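Local atomic coordinates of alternansucrase (Leuconostoc mesenteroides, PDB entry 6HVG), a protein that is a large multidomain member of glycoside hydrolase family 70, with a barrel fold, a bound calcium ion and choline-binding-type repeats. Residues 460-465 / 486-491; 436-441 / 503-508; 466-469 / 475-478; 763-766 / 772-775. All blocks are in the same frame, centred on the assembly; numbering follows the deposited sequence.

Contacts 1, 2 and 3 form one cluster among the helices 447-462, 474-495 and 499-511, and contact 4 lies in another part of the family 70 region. The centres of contacts 1 and 2 are 13 Å apart, and the two are joined directly: Glu489 of contact 1 makes a salt bridge to Arg437 of contact 2. Contact 3 shares helix 474-495 with contact 1, centre to centre 15 Å, and closes the short connection into that helix. Contact 4 is 44 Å from contact 1 between centres and touches none of the others. The calcium ligands Glu575, Asp581, Asn625 and Asp1159 belong to none of these segments.

Contact 1 of 4, residues 460-465 / 486-491; sequences KGLGIT and TAIEQQ
No aromatic ring takes part where Leu462 meets Ala487, Ile488 and Gln491, and the one flat group among the four side chains, the Gln491 amide, is not what meets the leucine: Gln491 touches through CG. This is helix-to-helix packing, the last residues of helix 447-462 lying against the middle of helix 474-495, in a helical region consistent with domain IV of family 70 proteins. The CA atoms of Leu462 and Ala487 are 5.4 Å apart; a small side chain such as alanine suits so near an approach, though its exact closeness is doubtful at this resolution. Leu462 sets its CG anti to its own carbonyl carbon (chi1 -77°), which swings the branched end across to the other helix. There CD2 packs 3.6 Å from Ala487 CB, with Gln491 CG on its margin. Glycine suits both neighbours of the leucine: at Gly461 a CB would be jammed against the preceding carbonyl oxygen, and Gly463, in an extended conformation (phi 173°, psi -165°) that suits glycine, is where the chain leaves the helix. Met457 also touches Leu462, and Tyr453 and Leu501 help bury Ile488. The other leucine branch points its CD1 at Ile488, 4.1 Å from CG1.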
ATOM      1  N   LYS A 460       6.700  27.844  26.809  1.00 69.69           N
ATOM      2  CA  LYS A 460       7.290  26.879  27.698  1.00 70.22           C
ATOM      3  C   LYS A 460       7.933  27.487  28.914  1.00 66.78           C
ATOM      4  O   LYS A 460       8.715  26.826  29.595  1.00 71.87           O
ATOM      5  CB  LYS A 460       8.286  26.011  26.930  1.00 74.54           C
ATOM      6  CG  LYS A 460       7.620  25.074  25.934  1.00 80.12           C
ATOM      7  CD  LYS A 460       8.515  23.866  25.641  1.00 88.70           C
ATOM      8  CE  LYS A 460       7.868  22.833  24.705  1.00 91.46           C
ATOM      9  NZ  LYS A 460       8.535  21.487  24.686  1.00 86.95           N
ATOM     10  N   GLY A 461       7.539  28.717  29.229  1.00 65.63           N
ATOM     11  CA  GLY A 461       7.960  29.394  30.458  1.00 66.09           C
ATOM     12  C   GLY A 461       9.209  30.233  30.342  1.00 62.98           C
ATOM     13  O   GLY A 461       9.715  30.729  31.342  1.00 61.18           O
ATOM     14  N   LEU A 462       9.683  30.419  29.116  1.00 63.51           N
ATOM     15  CA  LEU A 462      10.949  31.094  28.884  1.00 64.49           C
ATOM     16  C   LEU A 462      10.862  32.600  28.762  1.00 67.39           C
ATOM     17  O   LEU A 462      11.880  33.262  28.709  1.00 75.85           O
ATOM     18  CB  LEU A 462      11.635  30.525  27.663  1.00 60.10           C
ATOM     19  CG  LEU A 462      12.274  29.180  28.022  1.00 60.08           C
ATOM     20  CD1 LEU A 462      12.709  28.337  26.830  1.00 59.29           C
ATOM     21  CD2 LEU A 462      13.464  29.392  28.959  1.00 60.69           C
ATOM     22  N   GLY A 463       9.662  33.144  28.734  1.00 67.74           N
ATOM     23  CA  GLY A 463       9.503  34.570  28.874  1.00 69.35           C
ATOM     24  C   GLY A 463       8.078  34.964  28.633  1.00 73.37           C
ATOM     25  O   GLY A 463       7.183  34.105  28.632  1.00 80.08           O
ATOM     26  N   ILE A 464       7.883  36.266  28.425  1.00 71.32           N
ATOM     27  CA  ILE A 464       6.587  36.812  28.054  1.00 69.78           C
ATOM     28  C   ILE A 464       6.066  36.002  26.889  1.00 67.78           C
ATOM     29  O   ILE A 464       6.770  35.795  25.918  1.00 73.21           O
ATOM     30  CB  ILE A 464       6.659  38.285  27.606  1.00 73.08           C
ATOM     31  CG1 ILE A 464       7.518  39.109  28.579  1.00 79.89           C
ATOM     32  CG2 ILE A 464       5.243  38.850  27.470  1.00 71.19           C
ATOM     33  CD1 ILE A 464       7.468  40.613  28.365  1.00 84.87           C
ATOM     34  N   THR A 465       4.841  35.514  26.996  1.00 70.96           N
ATOM     35  CA  THR A 465       4.261  34.761  25.899  1.00 71.51           C
ATOM     36  C   THR A 465       3.991  35.782  24.828  1.00 68.41           C
ATOM     37  O   THR A 465       3.441  36.837  25.111  1.00 67.61           O
ATOM     38  CB  THR A 465       3.009  33.981  26.332  1.00 74.67           C
ATOM     39  OG1 THR A 465       3.406  32.932  27.235  1.00 73.72           O
ATOM     40  CG2 THR A 465       2.285  33.362  25.123  1.00 76.78           C
ATOM     41  N   THR A 486      18.622  34.475  27.339  1.00 63.15           N
ATOM     42  CA  THR A 486      18.889  34.698  28.746  1.00 64.40           C
ATOM     43  C   THR A 486      18.103  33.643  29.561  1.00 65.62           C
ATOM     44  O   THR A 486      18.672  32.877  30.336  1.00 65.42           O
ATOM     45  CB  THR A 486      18.545  36.161  29.142  1.00 62.66           C
ATOM     46  OG1 THR A 486      19.514  37.043  28.561  1.00 60.39           O
ATOM     47  CG2 THR A 486      18.523  36.351  30.666  1.00 62.13           C
ATOM     48  N   ALA A 487      16.802  33.566  29.331  1.00 64.72           N
ATOM     49  CA  ALA A 487      15.957  32.610  30.041  1.00 63.20           C
ATOM     50  C   ALA A 487      16.445  31.188  29.881  1.00 64.46           C
ATOM     51  O   ALA A 487      16.340  30.397  30.810  1.00 70.23           O
ATOM     52  CB  ALA A 487      14.516  32.728  29.567  1.00 61.18           C
ATOM     53  N   ILE A 488      16.955  30.857  28.700  1.00 63.22           N
ATOM     54  CA  ILE A 488      17.496  29.538  28.464  1.00 62.96           C
ATOM     55  C   ILE A 488      18.686  29.271  29.380  1.00 68.61           C
ATOM     56  O   ILE A 488      18.784  28.201  29.986  1.00 76.64           O
ATOM     57  CB  ILE A 488      17.892  29.330  26.983  1.00 62.53           C
ATOM     58  CG1 ILE A 488      16.633  29.112  26.139  1.00 63.16           C
ATOM     59  CG2 ILE A 488      18.811  28.107  26.808  1.00 60.92           C
ATOM     60  CD1 ILE A 488      16.853  29.246  24.648  1.00 62.20           C
ATOM     61  N   GLU A 489      19.589  30.230  29.496  1.00 70.01           N
ATOM     62  CA  GLU A 489      20.790  30.018  30.295  1.00 75.07           C
ATOM     63  C   GLU A 489      20.472  29.878  31.778  1.00 79.61           C
ATOM     64  O   GLU A 489      21.219  29.220  32.523  1.00 85.66           O
ATOM     65  CB  GLU A 489      21.795  31.131  30.057  1.00 77.01           C
ATOM     66  CG  GLU A 489      22.272  31.259  28.615  1.00 78.76           C
ATOM     67  CD  GLU A 489      23.224  30.150  28.162  1.00 82.95           C
ATOM     68  OE1 GLU A 489      23.326  29.108  28.832  1.00 87.61           O
ATOM     69  OE2 GLU A 489      23.852  30.337  27.102  1.00 88.85           O
ATOM     70  N   GLN A 490      19.360  30.484  32.194  1.00 78.81           N
ATOM     71  CA  GLN A 490      18.873  30.369  33.573  1.00 83.55           C
ATOM     72  C   GLN A 490      18.319  28.983  33.923  1.00 84.00           C
ATOM     73  O   GLN A 490      18.587  28.464  35.011  1.00 87.70           O
ATOM     74  CB  GLN A 490      17.811  31.440  33.848  1.00 87.44           C
ATOM     75  CG  GLN A 490      18.371  32.860  33.931  1.00 88.14           C
ATOM     76  CD  GLN A 490      17.287  33.920  33.923  1.00 87.91           C
ATOM     77  OE1 GLN A 490      16.109  33.618  33.729  1.00 87.28           O
ATOM     78  NE2 GLN A 490      17.686  35.176  34.104  1.00 90.58           N
ATOM     79  N   GLN A 491      17.543  28.397  33.010  1.00 80.45           N
ATOM     80  CA  GLN A 491      17.019  27.054  33.221  1.00 80.54           C
ATOM     81  C   GLN A 491      18.114  25.997  33.044  1.00 81.99           C
ATOM     82  O   GLN A 491      17.952  24.887  33.547  1.00 85.85           O
ATOM     83  CB  GLN A 491      15.826  26.754  32.318  1.00 79.72           C
ATOM     84  CG  GLN A 491      14.589  27.609  32.539  1.00 78.48           C
ATOM     85  CD  GLN A 491      13.717  27.190  33.713  1.00 76.24           C
ATOM     86  OE1 GLN A 491      13.334  28.018  34.548  1.00 67.66           O
ATOM     87  NE2 GLN A 491      13.350  25.901  33.751  1.00 79.30           N
TER

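Contact 2 of 4, residues 436-441 / 503-508; sequences MRPLLM and DAIDSF
Pro438 lays its ring against the side chain of Ile505, the two crossing at about a right angle, with Pro438 CB 3.9 Å from Ile505 CG1. A second pair lies beside it: Leu440 CD1 comes to the edge of the Phe508 ring, in its plane, 3.7 Å from CE2. Phe508 has CG anti to its backbone N (chi1 162°), and this torsion directs the ring toward the leucine, whose methyl meets its CD2-CE2 edge. The contact joins the short strand 437-438, paired antiparallel with 415-416, to helix 499-511. Proline fits the first site because it is rigid and carries no N-H to satisfy; beyond it the chain turns, with Met441 N bonded to Pro438 O at 3.0 Å. Trp515 touches both Leu440 and Phe508, and the Phe508 ring also meets that of Phe456. Polar groups nearby find partners away from the interface. Arg437 NH1 bonds to Met436 O from above the carbonyl plane. On the helix, Ser507 N and Ser507 OG grip Asp503 O from opposite faces of its plane. With four buried, wholly apolar side chains meeting, the interface itself depends on fit and on exclusion of water, with no directional bond to set its geometry.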
ATOM      1  N   MET A 436      27.792  23.268  23.988  1.00 73.14           N
ATOM      2  CA  MET A 436      27.159  23.322  22.681  1.00 70.61           C
ATOM      3  C   MET A 436      25.804  23.969  22.874  1.00 64.84           C
ATOM      4  O   MET A 436      25.158  23.769  23.899  1.00 65.24           O
ATOM      5  CB  MET A 436      27.029  21.913  22.098  1.00 72.62           C
ATOM      6  CG  MET A 436      28.369  21.325  21.704  1.00 74.27           C
ATOM      7  SD  MET A 436      28.887  21.988  20.101  1.00 78.38           S
ATOM      8  CE  MET A 436      30.190  20.851  19.648  1.00 78.24           C
ATOM      9  N   ARG A 437      25.375  24.775  21.914  1.00 59.12           N
ATOM     10  CA  ARG A 437      24.078  25.425  21.998  1.00 58.74           C
ATOM     11  C   ARG A 437      23.336  25.274  20.670  1.00 58.43           C
ATOM     12  O   ARG A 437      23.957  25.115  19.633  1.00 60.53           O
ATOM     13  CB  ARG A 437      24.242  26.911  22.351  1.00 59.60           C
ATOM     14  CG  ARG A 437      24.613  27.197  23.804  1.00 62.32           C
ATOM     15  CD  ARG A 437      23.464  26.853  24.752  1.00 65.29           C
ATOM     16  NE  ARG A 437      23.723  27.139  26.170  1.00 65.51           N
ATOM     17  CZ  ARG A 437      24.495  26.404  26.968  1.00 64.73           C
ATOM     18  NH1 ARG A 437      25.145  25.339  26.491  1.00 63.28           N
ATOM     19  NH2 ARG A 437      24.672  26.756  28.234  1.00 66.10           N
ATOM     20  N   PRO A 438      21.995  25.310  20.693  1.00 56.15           N
ATOM     21  CA  PRO A 438      21.230  25.142  19.468  1.00 54.69           C
ATOM     22  C   PRO A 438      21.390  26.322  18.544  1.00 54.60           C
ATOM     23  O   PRO A 438      21.295  27.469  18.975  1.00 60.89           O
ATOM     24  CB  PRO A 438      19.762  25.042  19.944  1.00 54.74           C
ATOM     25  CG  PRO A 438      19.757  25.556  21.310  1.00 56.98           C
ATOM     26  CD  PRO A 438      21.133  25.421  21.875  1.00 59.06           C
ATOM     27  N   LEU A 439      21.577  26.031  17.266  1.00 50.94           N
ATOM     28  CA  LEU A 439      21.671  27.043  16.245  1.00 47.50           C
ATOM     29  C   LEU A 439      20.468  27.979  16.274  1.00 48.25           C
ATOM     30  O   LEU A 439      20.597  29.186  16.062  1.00 50.11           O
ATOM     31  CB  LEU A 439      21.779  26.375  14.870  1.00 46.89           C
ATOM     32  CG  LEU A 439      22.151  27.269  13.688  1.00 46.90           C
ATOM     33  CD1 LEU A 439      23.505  27.944  13.853  1.00 48.60           C
ATOM     34  CD2 LEU A 439      22.143  26.439  12.429  1.00 46.63           C
ATOM     35  N   LEU A 440      19.290  27.427  16.524  1.00 48.00           N
ATOM     36  CA  LEU A 440      18.055  28.211  16.542  1.00 49.24           C
ATOM     37  C   LEU A 440      17.901  29.180  17.730  1.00 49.51           C
ATOM     38  O   LEU A 440      16.925  29.942  17.788  1.00 47.94           O
ATOM     39  CB  LEU A 440      16.836  27.280  16.468  1.00 50.39           C
ATOM     40  CG  LEU A 440      16.650  26.439  15.190  1.00 49.45           C
ATOM     41  CD1 LEU A 440      15.484  25.476  15.341  1.00 48.77           C
ATOM     42  CD2 LEU A 440      16.419  27.329  13.977  1.00 49.22           C
ATOM     43  N   MET A 441      18.860  29.170  18.650  1.00 50.70           N
ATOM     44  CA  MET A 441      18.941  30.185  19.711  1.00 55.57           C
ATOM     45  C   MET A 441      19.435  31.527  19.166  1.00 58.61           C
ATOM     46  O   MET A 441      19.147  32.571  19.750  1.00 65.23           O
ATOM     47  CB  MET A 441      19.865  29.691  20.844  1.00 54.92           C
ATOM     48  CG  MET A 441      19.875  30.540  22.119  1.00 55.34           C
ATOM     49  SD  MET A 441      20.968  29.899  23.424  1.00 56.59           S
ATOM     50  CE  MET A 441      22.586  30.269  22.748  1.00 56.61           C
ATOM     51  N   ASP A 503      15.083  18.400  23.850  1.00 64.93           N
ATOM     52  CA  ASP A 503      13.698  17.957  23.648  1.00 68.34           C
ATOM     53  C   ASP A 503      12.793  19.099  23.197  1.00 65.33           C
ATOM     54  O   ASP A 503      11.871  18.884  22.415  1.00 64.47           O
ATOM     55  CB  ASP A 503      13.147  17.308  24.930  1.00 74.60           C
ATOM     56  CG  ASP A 503      13.919  16.040  25.329  1.00 80.32           C
ATOM     57  OD1 ASP A 503      14.585  15.431  24.447  1.00 81.01           O
ATOM     58  OD2 ASP A 503      13.853  15.648  26.526  1.00 83.33           O
ATOM     59  N   ALA A 504      13.047  20.304  23.703  1.00 62.89           N
ATOM     60  CA  ALA A 504      12.316  21.505  23.267  1.00 60.44           C
ATOM     61  C   ALA A 504      12.617  21.859  21.800  1.00 57.52           C
ATOM     62  O   ALA A 504      11.713  22.135  21.022  1.00 55.44           O
ATOM     63  CB  ALA A 504      12.647  22.671  24.172  1.00 60.15           C
ATOM     64  N   ILE A 505      13.887  21.810  21.421  1.00 54.29           N
ATOM     65  CA  ILE A 505      14.266  22.052  20.034  1.00 54.86           C
ATOM     66  C   ILE A 505      13.682  20.993  19.115  1.00 55.17           C
ATOM     67  O   ILE A 505      13.022  21.324  18.133  1.00 57.52           O
ATOM     68  CB  ILE A 505      15.804  22.162  19.865  1.00 53.85           C
ATOM     69  CG1 ILE A 505      16.330  23.400  20.606  1.00 56.79           C
ATOM     70  CG2 ILE A 505      16.203  22.234  18.399  1.00 53.00           C
ATOM     71  CD1 ILE A 505      15.715  24.726  20.191  1.00 56.69           C
ATOM     72  N   ASP A 506      13.887  19.726  19.464  1.00 58.54           N
ATOM     73  CA  ASP A 506      13.387  18.599  18.667  1.00 59.58           C
ATOM     74  C   ASP A 506      11.892  18.733  18.391  1.00 58.15           C
ATOM     75  O   ASP A 506      11.452  18.558  17.249  1.00 55.63           O
ATOM     76  CB  ASP A 506      13.647  17.266  19.371  1.00 65.28           C
ATOM     77  CG  ASP A 506      15.086  16.789  19.234  1.00 72.77           C
ATOM     78  OD1 ASP A 506      15.787  17.186  18.265  1.00 74.84           O
ATOM     79  OD2 ASP A 506      15.500  15.976  20.095  1.00 77.60           O
ATOM     80  N   SER A 507      11.129  19.058  19.437  1.00 57.96           N
ATOM     81  CA  SER A 507       9.686  19.241  19.328  1.00 62.65           C
ATOM     82  C   SER A 507       9.301  20.413  18.447  1.00 60.75           C
ATOM     83  O   SER A 507       8.365  20.313  17.651  1.00 57.73           O
ATOM     84  CB  SER A 507       9.051  19.424  20.717  1.00 64.96           C
ATOM     85  OG  SER A 507       9.033  18.202  21.412  1.00 79.20           O
ATOM     86  N   PHE A 508       9.998  21.534  18.627  1.00 61.99           N
ATOM     87  CA  PHE A 508       9.721  22.718  17.848  1.00 58.38           C
ATOM     88  C   PHE A 508       9.987  22.475  16.368  1.00 56.59           C
ATOM     89  O   PHE A 508       9.212  22.915  15.505  1.00 56.28           O
ATOM     90  CB  PHE A 508      10.546  23.904  18.314  1.00 57.23           C
ATOM     91  CG  PHE A 508      10.616  24.989  17.291  1.00 53.28           C
ATOM     92  CD1 PHE A 508       9.479  25.684  16.924  1.00 51.73           C
ATOM     93  CD2 PHE A 508      11.806  25.258  16.653  1.00 53.39           C
ATOM     94  CE1 PHE A 508       9.539  26.655  15.962  1.00 52.40           C
ATOM     95  CE2 PHE A 508      11.873  26.218  15.687  1.00 53.33           C
ATOM     96  CZ  PHE A 508      10.737  26.923  15.347  1.00 54.21           C
TER

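Contact 3 of 4, residues 466-469 / 475-478; sequences TTYT and KTLN
The chain of Thr466 to Thr469 runs extended beside the first turn of helix 474-495, with the CA atoms of Tyr468 and Leu477 7.9 Å apart. Tyr468 and Leu477 carry most of the contact. The tyrosine CB points at the helix, and with CG anti to the carbonyl carbon (chi1 -73°) the ring extends along Leu477 and Thr476. Tyrosine and leucine slide past each other in opposite directions, and Leu477 CD2 rests near the root of the ring, 4.0 Å from Tyr468 CB and equally far from CG. Farther out, Thr476 CG2 comes obliquely to the phenol end, 3.9 Å from Tyr468 OH and 4.0 Å from CE1. One face of the ring has Thr466 CB over it, offset toward the rim, from the tyrosine's own loop. The whole is a helix-loop-helix connection: the loop leaving helix 447-462 folds back on the helix that follows it, and Tyr468 and Leu477 both reach Leu454 of the earlier helix. A long aromatic side chain suits this place, since it spans from the loop backbone to two successive helix residues. Threonine suits its own, for it presents a methyl and a hydroxyl in different directions: with CG2 anti to the backbone N and turned to the ring, OG1 is left to hydrogen-bond Ser473 OG. The loop backbone is held at two points, Tyr468 N bonding to Asn455 OD1 and Thr469 O accepting from Thr472 OG1.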
ATOM      1  N   THR A 466       4.421  35.488  23.606  1.00 66.32           N
ATOM      2  CA  THR A 466       4.380  36.464  22.551  1.00 69.59           C
ATOM      3  C   THR A 466       3.630  35.937  21.347  1.00 66.11           C
ATOM      4  O   THR A 466       3.753  34.774  20.972  1.00 67.88           O
ATOM      5  CB  THR A 466       5.814  36.903  22.134  1.00 78.54           C
ATOM      6  OG1 THR A 466       6.629  35.749  21.841  1.00 77.50           O
ATOM      7  CG2 THR A 466       6.482  37.721  23.241  1.00 78.98           C
ATOM      8  N   THR A 467       2.837  36.812  20.752  1.00 68.82           N
ATOM      9  CA  THR A 467       2.231  36.574  19.449  1.00 69.19           C
ATOM     10  C   THR A 467       3.069  37.299  18.423  1.00 63.30           C
ATOM     11  O   THR A 467       2.885  38.478  18.173  1.00 70.04           O
ATOM     12  CB  THR A 467       0.805  37.150  19.394  1.00 74.29           C
ATOM     13  OG1 THR A 467       0.190  37.041  20.685  1.00 76.91           O
ATOM     14  CG2 THR A 467      -0.015  36.421  18.325  1.00 78.65           C
ATOM     15  N   TYR A 468       4.025  36.610  17.844  1.00 57.36           N
ATOM     16  CA  TYR A 468       4.798  37.201  16.786  1.00 56.12           C
ATOM     17  C   TYR A 468       4.482  36.621  15.420  1.00 53.98           C
ATOM     18  O   TYR A 468       4.286  35.434  15.281  1.00 56.58           O
ATOM     19  CB  TYR A 468       6.283  37.057  17.116  1.00 56.92           C
ATOM     20  CG  TYR A 468       6.786  37.968  18.220  1.00 54.75           C
ATOM     21  CD1 TYR A 468       6.369  39.300  18.315  1.00 53.17           C
ATOM     22  CD2 TYR A 468       7.738  37.508  19.139  1.00 53.61           C
ATOM     23  CE1 TYR A 468       6.865  40.125  19.316  1.00 53.52           C
ATOM     24  CE2 TYR A 468       8.214  38.315  20.147  1.00 51.77           C
ATOM     25  CZ  TYR A 468       7.788  39.619  20.235  1.00 54.12           C
ATOM     26  OH  TYR A 468       8.305  40.435  21.232  1.00 57.99           O
ATOM     27  N   THR A 469       4.412  37.487  14.426  1.00 57.40           N
ATOM     28  CA  THR A 469       4.161  37.099  13.052  1.00 60.01           C
ATOM     29  C   THR A 469       5.414  37.451  12.270  1.00 56.41           C
ATOM     30  O   THR A 469       6.316  38.138  12.761  1.00 57.57           O
ATOM     31  CB  THR A 469       2.927  37.837  12.500  1.00 63.11           C
ATOM     32  OG1 THR A 469       1.908  37.723  13.472  1.00 61.67           O
ATOM     33  CG2 THR A 469       2.383  37.221  11.225  1.00 69.37           C
ATOM     34  N   LYS A 475      14.146  43.828  14.159  1.00 51.30           N
ATOM     35  CA  LYS A 475      14.778  44.301  15.391  1.00 53.04           C
ATOM     36  C   LYS A 475      14.052  43.731  16.608  1.00 50.51           C
ATOM     37  O   LYS A 475      14.682  43.211  17.514  1.00 50.34           O
ATOM     38  CB  LYS A 475      14.739  45.821  15.413  1.00 60.07           C
ATOM     39  CG  LYS A 475      15.209  46.490  16.708  1.00 67.31           C
ATOM     40  CD  LYS A 475      16.692  46.814  16.688  1.00 72.62           C
ATOM     41  CE  LYS A 475      17.110  47.622  17.908  1.00 72.76           C
ATOM     42  NZ  LYS A 475      17.014  46.793  19.142  1.00 76.43           N
ATOM     43  N   THR A 476      12.720  43.815  16.609  1.00 48.19           N
ATOM     44  CA  THR A 476      11.902  43.300  17.691  1.00 47.53           C
ATOM     45  C   THR A 476      12.106  41.800  17.879  1.00 50.63           C
ATOM     46  O   THR A 476      12.218  41.343  19.009  1.00 53.15           O
ATOM     47  CB  THR A 476      10.407  43.569  17.447  1.00 46.25           C
ATOM     48  OG1 THR A 476      10.185  44.984  17.339  1.00 44.11           O
ATOM     49  CG2 THR A 476       9.552  43.002  18.594  1.00 45.90           C
ATOM     50  N   LEU A 477      12.170  41.042  16.785  1.00 49.01           N
ATOM     51  CA  LEU A 477      12.326  39.594  16.871  1.00 50.29           C
ATOM     52  C   LEU A 477      13.679  39.218  17.455  1.00 51.53           C
ATOM     53  O   LEU A 477      13.762  38.333  18.306  1.00 55.80           O
ATOM     54  CB  LEU A 477      12.163  38.949  15.500  1.00 50.39           C
ATOM     55  CG  LEU A 477      10.784  39.064  14.834  1.00 48.90           C
ATOM     56  CD1 LEU A 477      10.914  38.653  13.383  1.00 48.64           C
ATOM     57  CD2 LEU A 477       9.751  38.203  15.524  1.00 49.36           C
ATOM     58  N   ASN A 478      14.724  39.902  17.020  1.00 50.74           N
ATOM     59  CA  ASN A 478      16.072  39.662  17.544  1.00 51.72           C
ATOM     60  C   ASN A 478      16.205  40.030  19.025  1.00 52.44           C
ATOM     61  O   ASN A 478      16.865  39.325  19.778  1.00 50.54           O
ATOM     62  CB  ASN A 478      17.111  40.412  16.700  1.00 50.17           C
ATOM     63  CG  ASN A 478      17.286  39.813  15.310  1.00 47.74           C
ATOM     64  OD1 ASN A 478      17.011  38.648  15.111  1.00 48.07           O
ATOM     65  ND2 ASN A 478      17.738  40.603  14.363  1.00 47.65           N
TER

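Contact 4 of 4, residues 763-766 / 772-775; sequences AMID and NMQD
Ile765 runs straight out to its tip, CG1 anti to the carbonyl carbon and CD1 anti to CA (chi2 174°), whereas Met773 is folded at both chi2 (-89°) and chi3 (-82°), and the two side chains cross at about a right angle. Ile765 CD1 does all the touching from the helix side. It lies 3.6 Å from Met773 SD and 3.8 Å from Met773 CG, and also reaches the backbone carbon of Asn772, at 4.3 Å. Methionine fits here because its flexible thioether can bend to lay CG and SD against a neighbouring methyl, and isoleucine because its long branch projects from a helix end to meet it. The backbone behind Met773 is a type I beta turn, closed by Asp775 N bonding to Asn772 O at 3.0 Å. Asp775 OD2 further bonds to Lys771 N. Ile770 packs on Ile765 as well, while Asp766 makes a salt bridge with Lys801. The contact lies at the surface of the barrel-fold region, where the end of helix 757-766, which follows barrel strand 745-747 in the chain, meets the loop leading into helix 779-793.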
ATOM      1  N   ALA A 763      -9.485  -8.407  10.054  1.00 66.39           N
ATOM      2  CA  ALA A 763     -10.066  -8.947  11.285  1.00 65.63           C
ATOM      3  C   ALA A 763      -9.766  -8.048  12.480  1.00 65.78           C
ATOM      4  O   ALA A 763     -10.646  -7.771  13.282  1.00 69.00           O
ATOM      5  CB  ALA A 763      -9.553 -10.345  11.535  1.00 63.84           C
ATOM      6  N   MET A 764      -8.535  -7.555  12.568  1.00 68.20           N
ATOM      7  CA  MET A 764      -8.128  -6.644  13.653  1.00 70.35           C
ATOM      8  C   MET A 764      -8.871  -5.307  13.574  1.00 72.22           C
ATOM      9  O   MET A 764      -9.303  -4.766  14.583  1.00 72.92           O
ATOM     10  CB  MET A 764      -6.620  -6.405  13.612  1.00 69.44           C
ATOM     11  CG  MET A 764      -5.832  -7.681  13.851  1.00 68.91           C
ATOM     12  SD  MET A 764      -4.050  -7.559  13.657  1.00 68.52           S
ATOM     13  CE  MET A 764      -3.596  -6.585  15.111  1.00 70.00           C
ATOM     14  N   ILE A 765      -9.065  -4.827  12.347  1.00 75.08           N
ATOM     15  CA  ILE A 765      -9.782  -3.581  12.067  1.00 76.64           C
ATOM     16  C   ILE A 765     -11.248  -3.717  12.454  1.00 78.78           C
ATOM     17  O   ILE A 765     -11.812  -2.853  13.122  1.00 83.35           O
ATOM     18  CB  ILE A 765      -9.674  -3.189  10.565  1.00 73.90           C
ATOM     19  CG1 ILE A 765      -8.206  -2.928  10.195  1.00 73.85           C
ATOM     20  CG2 ILE A 765     -10.485  -1.946  10.274  1.00 74.17           C
ATOM     21  CD1 ILE A 765      -7.919  -2.681   8.724  1.00 76.61           C
ATOM     22  N   ASP A 766     -11.860  -4.817  12.036  1.00 78.61           N
ATOM     23  CA  ASP A 766     -13.271  -5.074  12.315  1.00 83.12           C
ATOM     24  C   ASP A 766     -13.593  -5.158  13.806  1.00 76.82           C
ATOM     25  O   ASP A 766     -14.706  -4.871  14.189  1.00 81.52           O
ATOM     26  CB  ASP A 766     -13.703  -6.379  11.651  1.00 89.26           C
ATOM     27  CG  ASP A 766     -15.166  -6.384  11.255  1.00 98.47           C
ATOM     28  OD1 ASP A 766     -15.632  -5.435  10.576  1.00106.72           O
ATOM     29  OD2 ASP A 766     -15.849  -7.364  11.603  1.00105.36           O
ATOM     30  N   ASN A 772      -6.066   1.347  10.875  1.00 81.57           N
ATOM     31  CA  ASN A 772      -5.588   1.279   9.485  1.00 80.84           C
ATOM     32  C   ASN A 772      -4.698   0.070   9.239  1.00 78.06           C
ATOM     33  O   ASN A 772      -4.019  -0.403  10.148  1.00 82.66           O
ATOM     34  CB  ASN A 772      -4.760   2.525   9.151  1.00 80.07           C
ATOM     35  CG  ASN A 772      -5.599   3.765   8.977  1.00 78.43           C
ATOM     36  OD1 ASN A 772      -6.735   3.824   9.424  1.00 76.97           O
ATOM     37  ND2 ASN A 772      -5.039   4.764   8.323  1.00 83.29           N
ATOM     38  N   MET A 773      -4.638  -0.380   7.992  1.00 73.91           N
ATOM     39  CA  MET A 773      -3.791  -1.523   7.614  1.00 72.64           C
ATOM     40  C   MET A 773      -2.304  -1.234   7.844  1.00 69.35           C
ATOM     41  O   MET A 773      -1.523  -2.152   8.184  1.00 66.94           O
ATOM     42  CB  MET A 773      -4.045  -1.914   6.154  1.00 75.35           C
ATOM     43  CG  MET A 773      -5.491  -2.316   5.881  1.00 82.48           C
ATOM     44  SD  MET A 773      -5.845  -4.069   6.121  1.00 89.31           S
ATOM     45  CE  MET A 773      -5.273  -4.726   4.553  1.00 92.98           C
ATOM     46  N   GLN A 774      -1.905   0.031   7.694  1.00 65.20           N
ATOM     47  CA  GLN A 774      -0.493   0.426   7.916  1.00 61.67           C
ATOM     48  C   GLN A 774      -0.183   0.767   9.363  1.00 60.64           C
ATOM     49  O   GLN A 774       0.967   1.037   9.704  1.00 54.30           O
ATOM     50  CB  GLN A 774      -0.116   1.630   7.069  1.00 62.56           C
ATOM     51  CG  GLN A 774      -0.564   1.567   5.625  1.00 62.85           C
ATOM     52  CD  GLN A 774      -1.864   2.293   5.386  1.00 61.06           C
ATOM     53  OE1 GLN A 774      -2.740   2.319   6.242  1.00 58.44           O
ATOM     54  NE2 GLN A 774      -1.997   2.875   4.209  1.00 58.88           N
ATOM     55  N   ASP A 775      -1.222   0.779  10.197  1.00 63.35           N
ATOM     56  CA  ASP A 775      -1.091   1.022  11.626  1.00 67.60           C
ATOM     57  C   ASP A 775      -0.100   0.027  12.273  1.00 65.44           C
ATOM     58  O   ASP A 775      -0.037  -1.130  11.876  1.00 68.71           O
ATOM     59  CB  ASP A 775      -2.477   0.880  12.263  1.00 74.88           C
ATOM     60  CG  ASP A 775      -2.857   2.031  13.162  1.00 82.16           C
ATOM     61  OD1 ASP A 775      -2.091   3.023  13.239  1.00 83.58           O
ATOM     62  OD2 ASP A 775      -3.956   1.936  13.773  1.00 83.97           O
TER